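PDB 1ODO: putative cytochrome P450 154A1, which is a putative member of the cytochrome P450 family that binds haem, whose iron is coordinated here by 4-phenyl-1H-imidazole. Local coordinates for residues V33-V38 / W76-W81; G166-V171 / A242-T247; F175-D180 / S392-G397; V289-L294 / L316-A321. All coordinates share one frame; numbering follows the deposited sequence. Where two conformers were deposited one is given.

Contact 1. Residues V33-V38 / W76-W81. With PIM (4-phenyl-1H-imidazole), chain C.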
# COMPACT_ATOMS: atom_id res chain seq x y z
N VAL A 33 3.78 -8.85 19.49
CA VAL A 33 2.58 -8.02 19.52
C VAL A 33 1.31 -8.80 19.19
O VAL A 33 1.36 -9.96 18.78
CB VAL A 33 2.68 -6.84 18.52
CG1 VAL A 33 3.92 -5.99 18.81
CG2 VAL A 33 2.73 -7.37 17.09
N ASP A 34 0.18 -8.14 19.37
CA ASP A 34 -1.11 -8.74 19.08
C ASP A 34 -1.74 -7.94 17.95
O ASP A 34 -1.90 -6.72 18.05
CB ASP A 34 -2.02 -8.70 20.31
CG ASP A 34 -3.40 -9.24 20.02
OD1 ASP A 34 -3.73 -10.34 20.51
OD2 ASP A 34 -4.16 -8.57 19.29
N VAL A 35 -2.09 -8.63 16.86
CA VAL A 35 -2.71 -7.98 15.71
C VAL A 35 -4.11 -8.58 15.57
O VAL A 35 -4.28 -9.64 14.98
CB VAL A 35 -1.90 -8.25 14.42
CG1 VAL A 35 -2.55 -7.54 13.23
CG2 VAL A 35 -0.47 -7.78 14.60
N LEU A 36 -5.09 -7.90 16.15
CA LEU A 36 -6.48 -8.34 16.11
C LEU A 36 -6.66 -9.79 16.57
O LEU A 36 -7.40 -10.56 15.96
CB LEU A 36 -7.05 -8.15 14.69
CG LEU A 36 -7.50 -6.72 14.37
CD1 LEU A 36 -6.29 -5.80 14.24
CD2 LEU A 36 -8.30 -6.72 13.07
N GLY A 37 -5.98 -10.16 17.66
CA GLY A 37 -6.10 -11.51 18.17
C GLY A 37 -5.01 -12.49 17.80
O GLY A 37 -4.94 -13.58 18.37
N VAL A 38 -4.18 -12.14 16.83
CA VAL A 38 -3.09 -13.02 16.41
C VAL A 38 -1.78 -12.43 16.91
O VAL A 38 -1.48 -11.27 16.66
CB VAL A 38 -3.02 -13.16 14.86
CG1 VAL A 38 -1.71 -13.81 14.45
CG2 VAL A 38 -4.20 -13.99 14.37
N TRP A 76 -10.06 -15.00 12.58
CA TRP A 76 -9.32 -13.75 12.40
C TRP A 76 -9.93 -12.83 11.35
O TRP A 76 -10.14 -13.22 10.20
CB TRP A 76 -7.87 -14.07 12.03
CG TRP A 76 -6.91 -12.94 12.23
CD1 TRP A 76 -6.90 -12.04 13.26
CD2 TRP A 76 -5.72 -12.69 11.47
NE1 TRP A 76 -5.78 -11.24 13.19
CE2 TRP A 76 -5.04 -11.62 12.10
CE3 TRP A 76 -5.17 -13.26 10.31
CZ2 TRP A 76 -3.82 -11.12 11.61
CZ3 TRP A 76 -3.96 -12.76 9.83
CH2 TRP A 76 -3.30 -11.70 10.48
N PRO A 77 -10.22 -11.57 11.74
CA PRO A 77 -10.80 -10.60 10.81
C PRO A 77 -9.89 -10.28 9.63
O PRO A 77 -10.35 -9.81 8.60
CB PRO A 77 -11.04 -9.38 11.70
CG PRO A 77 -11.31 -9.99 13.05
CD PRO A 77 -10.24 -11.06 13.12
N LEU A 78 -8.59 -10.53 9.78
CA LEU A 78 -7.63 -10.26 8.70
C LEU A 78 -7.27 -11.50 7.89
O LEU A 78 -6.29 -11.49 7.15
CB LEU A 78 -6.34 -9.65 9.28
CG LEU A 78 -6.48 -8.36 10.08
CD1 LEU A 78 -5.09 -7.82 10.41
CD2 LEU A 78 -7.26 -7.33 9.29
N ALA A 79 -8.09 -12.54 8.00
CA ALA A 79 -7.85 -13.79 7.28
C ALA A 79 -7.56 -13.65 5.79
O ALA A 79 -6.71 -14.36 5.26
CB ALA A 79 -9.04 -14.74 7.49
N LEU A 80 -8.27 -12.75 5.12
CA LEU A 80 -8.06 -12.56 3.68
C LEU A 80 -6.62 -12.23 3.30
O LEU A 80 -6.15 -12.60 2.23
CB LEU A 80 -8.98 -11.45 3.15
CG LEU A 80 -8.95 -11.25 1.63
CD1 LEU A 80 -9.47 -12.50 0.93
CD2 LEU A 80 -9.79 -10.04 1.25
N TRP A 81 -5.91 -11.55 4.19
CA TRP A 81 -4.52 -11.19 3.92
C TRP A 81 -3.59 -12.39 3.82
O TRP A 81 -2.53 -12.31 3.19
CB TRP A 81 -3.99 -10.24 5.00
CG TRP A 81 -4.52 -8.85 4.89
CD1 TRP A 81 -5.74 -8.40 5.29
CD2 TRP A 81 -3.86 -7.73 4.28
NE1 TRP A 81 -5.88 -7.07 4.97
CE2 TRP A 81 -4.74 -6.63 4.35
CE3 TRP A 81 -2.60 -7.56 3.68
CZ2 TRP A 81 -4.41 -5.37 3.84
CZ3 TRP A 81 -2.28 -6.30 3.17
CH2 TRP A 81 -3.18 -5.23 3.26
N1 PIM C . -1.71 -2.88 -1.79
C2 PIM C . -0.63 -2.23 -2.37
N3 PIM C . 0.22 -3.07 -2.67
C4 PIM C . -0.19 -4.29 -2.34
C5 PIM C . -1.40 -4.19 -1.78
C6 PIM C . -2.32 -5.25 -1.23
C7 PIM C . -3.73 -5.01 -1.26
C8 PIM C . -4.62 -6.02 -0.74
C9 PIM C . -4.06 -7.22 -0.22
C10 PIM C . -2.66 -7.45 -0.20
C11 PIM C . -1.81 -6.43 -0.72
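The indole of W76 lies against the turn formed by V35 to V38, and a hydrogen bond joins the two segments: W76 NE1 donates to V35 O at 2.8 Å, the oxygen lying 15° out of the indole plane. V35 O also accepts from V38 N, so one carbonyl oxygen is gripped both by its own turn and by the tryptophan. Within the turn, D34 OD2 takes the N-H of G37 at 2.9 Å in an Asx motif.

The faces of the indole are packed from both sides. V38 CG2 makes a CH-pi contact with the five-membered ring, 3.3 Å from its centroid and only 6° off the normal, while L78 CB, from the same segment as the ring, covers the opposite face. With V38 CG1 anti to the backbone N (chi1 167°), the other branch, CG2, is the one set over the indole.

Apolar contacts fill in beside the ring. V35 CG1 meets L78 CD1 at 3.8 Å, the two side chains crossing at about a right angle. L36 reaches over with CD2, which touches L78 CG at 3.9 Å and P77 CB at 4.1 Å. At the far end of 76-81, W81 places CZ3 3.6 Å from C10 of 4-phenyl-1H-imidazole, and F175 meets its ring edge-to-face.

The arrangement is a type I' beta hairpin between strands 30-35 and 38-43, packed against the loop that leads into helix 80-83, a region consistent with the B-C loop bordering the distal pocket of a P450.

Contact 2. Residues G166-V171 / A242-T247. With HEM (protoporphyrin IX containing Fe), chain B; PIM (4-phenyl-1H-imidazole), chain C.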
# COMPACT_ATOMS: atom_id res chain seq x y z
N GLY A 166 -18.03 0.03 -8.17
CA GLY A 166 -18.33 -1.11 -7.32
C GLY A 166 -17.23 -1.64 -6.42
O GLY A 166 -17.53 -2.23 -5.38
N PHE A 167 -15.97 -1.44 -6.79
CA PHE A 167 -14.87 -1.93 -5.97
C PHE A 167 -14.46 -0.99 -4.84
O PHE A 167 -13.90 -1.44 -3.84
CB PHE A 167 -13.63 -2.20 -6.85
CG PHE A 167 -13.81 -3.33 -7.83
CD1 PHE A 167 -14.13 -3.07 -9.15
CD2 PHE A 167 -13.68 -4.65 -7.41
CE1 PHE A 167 -14.32 -4.12 -10.06
CE2 PHE A 167 -13.87 -5.71 -8.30
CZ PHE A 167 -14.19 -5.44 -9.63
N ARG A 168 -14.74 0.29 -5.00
CA ARG A 168 -14.38 1.30 -4.00
C ARG A 168 -14.63 1.00 -2.52
O ARG A 168 -13.69 0.94 -1.73
CB ARG A 168 -15.03 2.63 -4.37
CG ARG A 168 -14.53 3.17 -5.70
CD ARG A 168 -15.32 4.38 -6.15
NE ARG A 168 -15.20 5.50 -5.21
CZ ARG A 168 -15.88 6.63 -5.33
NH1 ARG A 168 -16.73 6.79 -6.34
NH2 ARG A 168 -15.71 7.61 -4.45
N ALA A 169 -15.89 0.82 -2.13
CA ALA A 169 -16.21 0.54 -0.74
C ALA A 169 -15.66 -0.80 -0.25
O ALA A 169 -15.33 -0.96 0.92
CB ALA A 169 -17.73 0.58 -0.53
N LEU A 170 -15.57 -1.76 -1.17
CA LEU A 170 -15.07 -3.08 -0.83
C LEU A 170 -13.57 -3.12 -0.59
O LEU A 170 -13.09 -3.80 0.32
CB LEU A 170 -15.47 -4.06 -1.94
CG LEU A 170 -16.98 -4.11 -2.17
CD1 LEU A 170 -17.31 -5.11 -3.27
CD2 LEU A 170 -17.69 -4.51 -0.87
N VAL A 171 -12.81 -2.40 -1.41
CA VAL A 171 -11.36 -2.39 -1.22
C VAL A 171 -11.08 -1.64 0.07
O VAL A 171 -10.13 -1.97 0.80
CB VAL A 171 -10.64 -1.71 -2.41
CG1 VAL A 171 -9.16 -1.56 -2.10
CG2 VAL A 171 -10.82 -2.56 -3.65
N ALA A 242 -4.77 -3.29 -4.79
CA ALA A 242 -3.54 -2.51 -4.77
C ALA A 242 -3.69 -1.21 -5.56
O ALA A 242 -3.12 -0.18 -5.19
CB ALA A 242 -2.40 -3.33 -5.34
N GLY A 243 -4.46 -1.24 -6.64
CA GLY A 243 -4.65 -0.05 -7.43
C GLY A 243 -5.68 0.92 -6.89
O GLY A 243 -5.61 2.12 -7.15
N TYR A 244 -6.64 0.41 -6.12
CA TYR A 244 -7.70 1.25 -5.55
C TYR A 244 -7.43 1.91 -4.20
O TYR A 244 -8.09 2.89 -3.85
CB TYR A 244 -8.99 0.45 -5.40
CG TYR A 244 -9.89 0.44 -6.61
CD1 TYR A 244 -9.51 -0.19 -7.79
CD2 TYR A 244 -11.15 1.03 -6.55
CE1 TYR A 244 -10.37 -0.23 -8.89
CE2 TYR A 244 -12.01 1.00 -7.63
CZ TYR A 244 -11.62 0.37 -8.79
OH TYR A 244 -12.49 0.33 -9.86
N GLU A 245 -6.45 1.37 -3.49
CA GLU A 245 -6.04 1.85 -2.19
C GLU A 245 -4.52 2.01 -2.21
O GLU A 245 -3.88 1.76 -3.23
CB GLU A 245 -6.44 0.86 -1.10
CG GLU A 245 -7.76 1.17 -0.44
CD GLU A 245 -7.73 2.51 0.27
OE1 GLU A 245 -6.91 2.68 1.19
OE2 GLU A 245 -8.53 3.39 -0.10
N THR A 246 -3.96 2.43 -1.09
CA THR A 246 -2.52 2.62 -0.95
C THR A 246 -1.92 3.81 -1.71
O THR A 246 -1.44 4.74 -1.08
CB THR A 246 -1.77 1.33 -1.33
OG1 THR A 246 -2.61 0.20 -1.08
CG2 THR A 246 -0.53 1.19 -0.47
N THR A 247 -1.92 3.80 -3.05
CA THR A 247 -1.34 4.96 -3.72
C THR A 247 -2.04 6.25 -3.27
O THR A 247 -1.42 7.31 -3.17
CB THR A 247 -1.40 4.85 -5.26
OG1 THR A 247 -0.67 3.69 -5.69
CG2 THR A 247 -0.77 6.08 -5.91
CHA HEM B . 3.25 -5.82 -2.52
CHB HEM B . 1.05 -4.23 -6.49
CHC HEM B . 1.23 0.29 -4.79
CHD HEM B . 3.40 -1.33 -0.82
C1A HEM B . 2.65 -5.81 -3.76
C2A HEM B . 2.41 -6.96 -4.61
C3A HEM B . 1.80 -6.52 -5.72
C4A HEM B . 1.64 -5.08 -5.59
CMA HEM B . 1.32 -7.35 -6.92
CAA HEM B . 2.81 -8.41 -4.25
CBA HEM B . 4.28 -8.68 -4.62
CGA HEM B . 4.80 -10.08 -4.29
O1A HEM B . 4.33 -10.61 -3.23
O2A HEM B . 5.62 -10.59 -5.06
C1B HEM B . 0.90 -2.87 -6.38
C2B HEM B . 0.26 -2.03 -7.38
C3B HEM B . 0.31 -0.76 -6.91
C4B HEM B . 0.97 -0.79 -5.62
CMB HEM B . -0.35 -2.55 -8.70
CAB HEM B . -0.23 0.54 -7.55
CBB HEM B . 0.48 0.94 -8.86
C1C HEM B . 1.85 0.24 -3.55
C2C HEM B . 2.10 1.41 -2.70
C3C HEM B . 2.70 0.96 -1.58
C4C HEM B . 2.84 -0.47 -1.73
CMC HEM B . 1.68 2.86 -3.10
CAC HEM B . 3.19 1.71 -0.31
CBC HEM B . 4.01 2.99 -0.54
C1D HEM B . 3.55 -2.68 -0.92
C2D HEM B . 4.14 -3.54 0.09
C3D HEM B . 4.09 -4.81 -0.38
C4D HEM B . 3.48 -4.74 -1.69
CMD HEM B . 4.68 -3.05 1.44
CAD HEM B . 4.56 -6.07 0.36
CBD HEM B . 6.06 -6.27 0.56
CGD HEM B . 6.24 -7.53 1.37
O1D HEM B . 6.62 -7.44 2.54
O2D HEM B . 5.93 -8.61 0.80
NA HEM B . 2.18 -4.68 -4.38
NB HEM B . 1.32 -2.09 -5.31
NC HEM B . 2.32 -0.90 -2.94
ND HEM B . 3.14 -3.43 -2.01
FE HEM B . 2.26 -2.78 -3.65
N1 PIM C . -1.71 -2.88 -1.79
C2 PIM C . -0.63 -2.23 -2.37
N3 PIM C . 0.22 -3.07 -2.67
C4 PIM C . -0.19 -4.29 -2.34
C5 PIM C . -1.40 -4.19 -1.78
C6 PIM C . -2.32 -5.25 -1.23
C7 PIM C . -3.73 -5.01 -1.26
C8 PIM C . -4.62 -6.02 -0.74
C9 PIM C . -4.06 -7.22 -0.22
C10 PIM C . -2.66 -7.45 -0.20
C11 PIM C . -1.81 -6.43 -0.72
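V171 carries CG1 anti to its backbone N (chi1 173°) and CG2 anti to its carbonyl carbon, a fork that straddles Y244 CB, each branch 3.9 Å from it. F167 sets CB over the phenol, and CG, anti to the carbonyl carbon (chi1 -66°), carries the F167 ring off at a slant to it. The segments belong to helix 161-175 and to helix 229-244, the first part of the long distal helix of the P450 fold, which breaks at the sequence AGYET characteristic of the family: E245 leaves helical geometry and T246 sits just before helix 247-260.

Y244 is the bump between the two helices. F167 CB is 3.7 Å from Y244 CE2, and the edge of the F167 ring points toward the phenol face in an offset edge-to-face pair, centroids 5.9 Å apart and planes at 62°. R168 comes from another direction, its CG near the phenol plane at 3.8 Å from Y244 CE2. The hydroxyl is held by R164 O, outside both segments. In the conformer given, E245 CG lies beside V171 CG1 and OE2 is hydrogen-bonded to Y146; a second was also deposited.

The other side of 242-247 lines the haem pocket. A242 CB rests 3.5 Å from haem C1B. A242, before the break, and T246, at it, both approach 4-phenyl-1H-imidazole, whose N3 binds the haem iron at 2.3 Å.

Contact 3. Residues F175-D180 / S392-G397; sequences FDTTLD and SLISNG
S392 and T177 supply the hydroxyls that join the two loops. S392 OG donates to F175 O at 2.6 Å, close to the plane of the carbonyl and with a C=O...OG angle of 156°. The same oxygen accepts the N-H groups of I394 at 3.0 Å and S395 at 2.9 Å, the first bond making an ST turn and the second an ST motif. One hydroxyl therefore curls its own loop and ties it to the other. T177 OG1 lies between its backbone N and carbonyl carbon (chi1 52°), where it accepts from L393 N at 2.9 Å; it is also hydrogen-bonded to P12 O near the N terminus.

Inside 175-180, D176 OD1 accepts twice from T178, from the hydroxyl on its syn side and from the backbone N on the anti side. The second bond closes an Asx turn within the type I turn from D176 to L179.

Apolar contacts run alongside. I394 CG2 comes up to the edge of the F175 ring, 3.9 Å from CD2, the side chains crossing at about a right angle. The other branch of I394 carries CD1 to 4.1 Å from T177 CG2.

A polar atom also meets the ring: S395 OG sits 3.0 Å from F175 CD2, with CG and CB next nearest.

The 175-180 turn links helix 161-175 to helix 181-204 and rests on a loop near the C terminus, consistent with the F-G loop of P450s over the distal pocket; F175 lines the 4-phenyl-1H-imidazole site.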
# COMPACT_ATOMS: atom_id res chain seq x y z
N PHE A 175 -8.92 -2.89 4.04
CA PHE A 175 -7.98 -2.21 4.92
C PHE A 175 -8.60 -1.72 6.23
O PHE A 175 -7.90 -1.18 7.09
CB PHE A 175 -7.31 -1.04 4.20
CG PHE A 175 -6.33 -1.45 3.14
CD1 PHE A 175 -6.78 -1.88 1.90
CD2 PHE A 175 -4.97 -1.45 3.40
CE1 PHE A 175 -5.88 -2.30 0.92
CE2 PHE A 175 -4.06 -1.86 2.43
CZ PHE A 175 -4.51 -2.29 1.18
N ASP A 176 -9.91 -1.91 6.38
CA ASP A 176 -10.60 -1.48 7.59
C ASP A 176 -10.37 -2.49 8.71
O ASP A 176 -11.10 -3.47 8.83
CB ASP A 176 -12.10 -1.36 7.33
CG ASP A 176 -12.84 -0.71 8.48
OD1 ASP A 176 -12.30 -0.71 9.61
OD2 ASP A 176 -13.96 -0.20 8.25
N THR A 177 -9.36 -2.25 9.54
CA THR A 177 -9.05 -3.16 10.63
C THR A 177 -9.94 -3.03 11.86
O THR A 177 -9.65 -3.63 12.90
CB THR A 177 -7.56 -3.03 11.04
OG1 THR A 177 -7.25 -1.66 11.29
CG2 THR A 177 -6.65 -3.55 9.92
N THR A 178 -11.02 -2.26 11.75
CA THR A 178 -11.93 -2.08 12.88
C THR A 178 -13.13 -3.03 12.73
O THR A 178 -13.94 -3.17 13.63
CB THR A 178 -12.48 -0.62 12.98
OG1 THR A 178 -13.35 -0.35 11.87
CG2 THR A 178 -11.32 0.38 12.97
N LEU A 179 -13.23 -3.69 11.57
CA LEU A 179 -14.33 -4.62 11.32
C LEU A 179 -14.13 -5.93 12.08
O LEU A 179 -13.00 -6.40 12.23
CB LEU A 179 -14.43 -4.94 9.83
CG LEU A 179 -14.69 -3.78 8.87
CD1 LEU A 179 -14.79 -4.31 7.45
CD2 LEU A 179 -15.98 -3.06 9.25
N ASP A 180 -15.23 -6.52 12.57
CA ASP A 180 -15.10 -7.78 13.29
C ASP A 180 -15.10 -8.89 12.25
O ASP A 180 -15.29 -8.63 11.06
CB ASP A 180 -16.22 -7.98 14.33
CG ASP A 180 -17.62 -8.02 13.72
OD1 ASP A 180 -17.78 -8.44 12.56
OD2 ASP A 180 -18.57 -7.63 14.43
N SER A 392 -7.26 2.63 10.43
CA SER A 392 -6.60 1.41 10.00
C SER A 392 -5.21 1.25 10.61
O SER A 392 -4.45 2.22 10.73
CB SER A 392 -6.48 1.39 8.47
OG SER A 392 -5.84 0.20 8.02
N LEU A 393 -4.89 0.02 10.98
CA LEU A 393 -3.60 -0.30 11.57
C LEU A 393 -2.62 -0.48 10.40
O LEU A 393 -1.41 -0.40 10.57
CB LEU A 393 -3.71 -1.60 12.37
CG LEU A 393 -2.44 -2.27 12.89
CD1 LEU A 393 -1.71 -1.34 13.86
CD2 LEU A 393 -2.81 -3.57 13.60
N ILE A 394 -3.18 -0.69 9.21
CA ILE A 394 -2.37 -0.88 8.01
C ILE A 394 -2.22 0.39 7.17
O ILE A 394 -1.11 0.87 6.95
CB ILE A 394 -2.97 -2.01 7.13
CG1 ILE A 394 -3.03 -3.31 7.94
CG2 ILE A 394 -2.12 -2.21 5.88
CD1 ILE A 394 -3.68 -4.47 7.21
N SER A 395 -3.34 0.94 6.71
CA SER A 395 -3.31 2.16 5.89
C SER A 395 -2.93 3.41 6.69
O SER A 395 -3.40 3.60 7.81
CB SER A 395 -4.66 2.39 5.22
OG SER A 395 -4.94 1.37 4.29
N ASN A 396 -2.09 4.25 6.09
CA ASN A 396 -1.63 5.48 6.72
C ASN A 396 -2.02 6.70 5.88
O ASN A 396 -1.32 7.07 4.93
CB ASN A 396 -0.11 5.42 6.92
CG ASN A 396 0.46 6.70 7.51
OD1 ASN A 396 -0.21 7.41 8.27
ND2 ASN A 396 1.72 6.99 7.19
N GLY A 397 -3.14 7.32 6.22
CA GLY A 397 -3.59 8.49 5.49
C GLY A 397 -4.58 9.30 6.31
O GLY A 397 -4.90 8.92 7.44

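Contact 4. Residues V289-L294 / L316-A321; sequences VKHLPL and LASYAA. With HEM (protoporphyrin IX containing Fe), chain B.
L316 pushes its isobutyl end into a hollow made by H291 to L294, where the neighbouring antiparallel strands 292-297 and 314-317 of the P450 beta sheet meet. CD1 lies 3.7 Å from L292 O and 4.0 Å from L294 CD1, with P293 CB beside it, while CD2 leans toward the H291 ring. The peptide bond between P293 and L294 is cis.

L292 and A317 form a hydrogen-bonded pair. L292 N donates to A317 O at 2.8 Å, but the return link runs through a water that donates to L292 O and accepts from A317 N. On the same face L292 CB approaches both A317 CB and Y319 CE1, so the methylene is lodged beside the phenol; A317 CB sits over one face of that ring, toward its rim.

The chain then turns into helix 319-322, and the knob becomes A320 CB, set 3.8 Å from K290 CA and 3.9 Å from K290 CG. K290 O receives a weak bond from A320 N and one from a second water, which also takes A321 N. S318 OG stands at the edge of the H291 ring, 2.8 Å from ND1 in a hydrogen bond; E20 holds NE2 and S42 the hydroxyl.

L292 CG, anti to the backbone N (chi1 -160°), comes 3.7 Å from haem propionate oxygen O1D, and Y319 OH donates to that same O1D at 2.5 Å.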
# COMPACT_ATOMS: atom_id res chain seq x y z
N VAL A 289 1.63 1.88 3.82
CA VAL A 289 1.39 0.61 4.52
C VAL A 289 2.33 0.56 5.73
O VAL A 289 3.54 0.43 5.58
CB VAL A 289 1.67 -0.59 3.59
CG1 VAL A 289 1.51 -1.90 4.35
CG2 VAL A 289 0.71 -0.54 2.41
N LYS A 290 1.75 0.66 6.93
CA LYS A 290 2.55 0.64 8.15
C LYS A 290 3.05 -0.72 8.64
O LYS A 290 4.15 -0.82 9.16
CB LYS A 290 1.76 1.32 9.27
CG LYS A 290 1.40 2.77 8.96
CD LYS A 290 0.46 3.36 10.00
CE LYS A 290 -0.93 2.76 9.90
NZ LYS A 290 -1.87 3.33 10.91
N HIS A 291 2.22 -1.75 8.49
CA HIS A 291 2.58 -3.10 8.92
C HIS A 291 2.11 -4.05 7.82
O HIS A 291 1.05 -3.83 7.23
CB HIS A 291 1.86 -3.45 10.22
CG HIS A 291 2.14 -2.51 11.35
ND1 HIS A 291 3.30 -2.56 12.10
CD2 HIS A 291 1.41 -1.49 11.86
CE1 HIS A 291 3.27 -1.62 13.02
NE2 HIS A 291 2.13 -0.95 12.90
N LEU A 292 2.87 -5.11 7.58
CA LEU A 292 2.50 -6.07 6.55
C LEU A 292 2.26 -7.49 7.03
O LEU A 292 3.19 -8.22 7.34
CB LEU A 292 3.59 -6.07 5.45
CG LEU A 292 3.29 -6.62 4.05
CD1 LEU A 292 3.05 -8.13 4.08
CD2 LEU A 292 2.07 -5.90 3.48
N PRO A 293 0.99 -7.90 7.11
CA PRO A 293 0.68 -9.27 7.55
C PRO A 293 0.75 -10.16 6.29
O PRO A 293 0.22 -9.78 5.25
CB PRO A 293 -0.74 -9.14 8.09
CG PRO A 293 -1.34 -8.11 7.20
CD PRO A 293 -0.23 -7.08 7.05
N LEU A 294 1.42 -11.30 6.36
CA LEU A 294 2.11 -11.79 7.55
C LEU A 294 3.13 -12.80 7.02
O LEU A 294 3.00 -13.30 5.90
CB LEU A 294 1.10 -12.50 8.46
CG LEU A 294 1.47 -12.79 9.92
CD1 LEU A 294 1.75 -11.48 10.65
CD2 LEU A 294 0.31 -13.53 10.60
N LEU A 316 5.62 -9.99 11.66
CA LEU A 316 4.95 -8.81 11.11
C LEU A 316 5.97 -7.72 10.76
O LEU A 316 6.60 -7.16 11.64
CB LEU A 316 3.96 -8.26 12.13
CG LEU A 316 3.14 -7.03 11.71
CD1 LEU A 316 2.03 -7.46 10.75
CD2 LEU A 316 2.54 -6.38 12.95
N ALA A 317 6.11 -7.42 9.48
CA ALA A 317 7.05 -6.39 9.05
C ALA A 317 6.44 -5.03 9.36
O ALA A 317 5.41 -4.67 8.79
CB ALA A 317 7.35 -6.52 7.56
N SER A 318 7.07 -4.28 10.26
CA SER A 318 6.58 -2.95 10.64
C SER A 318 7.42 -1.89 9.94
O SER A 318 8.30 -1.26 10.53
CB SER A 318 6.65 -2.80 12.17
OG SER A 318 5.74 -3.70 12.79
N TYR A 319 7.12 -1.71 8.66
CA TYR A 319 7.81 -0.76 7.78
C TYR A 319 7.86 0.70 8.18
O TYR A 319 8.92 1.33 8.08
CB TYR A 319 7.22 -0.88 6.38
CG TYR A 319 7.45 -2.24 5.75
CD1 TYR A 319 6.46 -2.84 4.98
CD2 TYR A 319 8.67 -2.90 5.90
CE1 TYR A 319 6.68 -4.08 4.36
CE2 TYR A 319 8.90 -4.13 5.28
CZ TYR A 319 7.90 -4.71 4.52
OH TYR A 319 8.13 -5.92 3.90
N ALA A 320 6.73 1.25 8.61
CA ALA A 320 6.68 2.65 9.01
C ALA A 320 7.64 2.94 10.15
O ALA A 320 8.40 3.91 10.10
CB ALA A 320 5.26 3.04 9.40
N ALA A 321 7.62 2.09 11.18
CA ALA A 321 8.50 2.27 12.33
C ALA A 321 9.95 2.06 11.94
O ALA A 321 10.84 2.77 12.42
CB ALA A 321 8.11 1.28 13.44
CHA HEM B . 3.25 -5.82 -2.52
CHB HEM B . 1.05 -4.23 -6.49
CHC HEM B . 1.23 0.29 -4.79
CHD HEM B . 3.40 -1.33 -0.82
C1A HEM B . 2.65 -5.81 -3.76
C2A HEM B . 2.41 -6.96 -4.61
C3A HEM B . 1.80 -6.52 -5.72
C4A HEM B . 1.64 -5.08 -5.59
CMA HEM B . 1.32 -7.35 -6.92
CAA HEM B . 2.81 -8.41 -4.25
CBA HEM B . 4.28 -8.68 -4.62
CGA HEM B . 4.80 -10.08 -4.29
O1A HEM B . 4.33 -10.61 -3.23
O2A HEM B . 5.62 -10.59 -5.06
C1B HEM B . 0.90 -2.87 -6.38
C2B HEM B . 0.26 -2.03 -7.38
C3B HEM B . 0.31 -0.76 -6.91
C4B HEM B . 0.97 -0.79 -5.62
CMB HEM B . -0.35 -2.55 -8.70
CAB HEM B . -0.23 0.54 -7.55
CBB HEM B . 0.48 0.94 -8.86
C1C HEM B . 1.85 0.24 -3.55
C2C HEM B . 2.10 1.41 -2.70
C3C HEM B . 2.70 0.96 -1.58
C4C HEM B . 2.84 -0.47 -1.73
CMC HEM B . 1.68 2.86 -3.10
CAC HEM B . 3.19 1.71 -0.31
CBC HEM B . 4.01 2.99 -0.54
C1D HEM B . 3.55 -2.68 -0.92
C2D HEM B . 4.14 -3.54 0.09
C3D HEM B . 4.09 -4.81 -0.38
C4D HEM B . 3.48 -4.74 -1.69
CMD HEM B . 4.68 -3.05 1.44
CAD HEM B . 4.56 -6.07 0.36
CBD HEM B . 6.06 -6.27 0.56
CGD HEM B . 6.24 -7.53 1.37
O1D HEM B . 6.62 -7.44 2.54
O2D HEM B . 5.93 -8.61 0.80
NA HEM B . 2.18 -4.68 -4.38
NB HEM B . 1.32 -2.09 -5.31
NC HEM B . 2.32 -0.90 -2.94
ND HEM B . 3.14 -3.43 -2.01
FE HEM B . 2.26 -2.78 -3.65
O HOH W 1 5.27 0.35 11.49
O HOH W 2 5.50 -9.72 7.19

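From the N terminus, contact 1 closes first, a 37-residue loop joining the hairpin at 33-38 to the approach to helix 80-83. Contact 2 opens on helix 161-175 and contact 3 in the loop just after it; contact 2 closes at 242-247, so the two cross. Contact 4, with 289-294 and 316-321, is nested wholly within the loop that contact 3 closes at 392-397. Contacts 1 and 4 reach the same sheet, L316 CD2 touching V35 CG2. Contacts 3 and 4 meet at K290, whose N lies 2.9 Å from I394 O in a probable hydrogen bond. Contacts 2 and 3 touch through E245 and F175, tying the broken distal helix to the F-G loop.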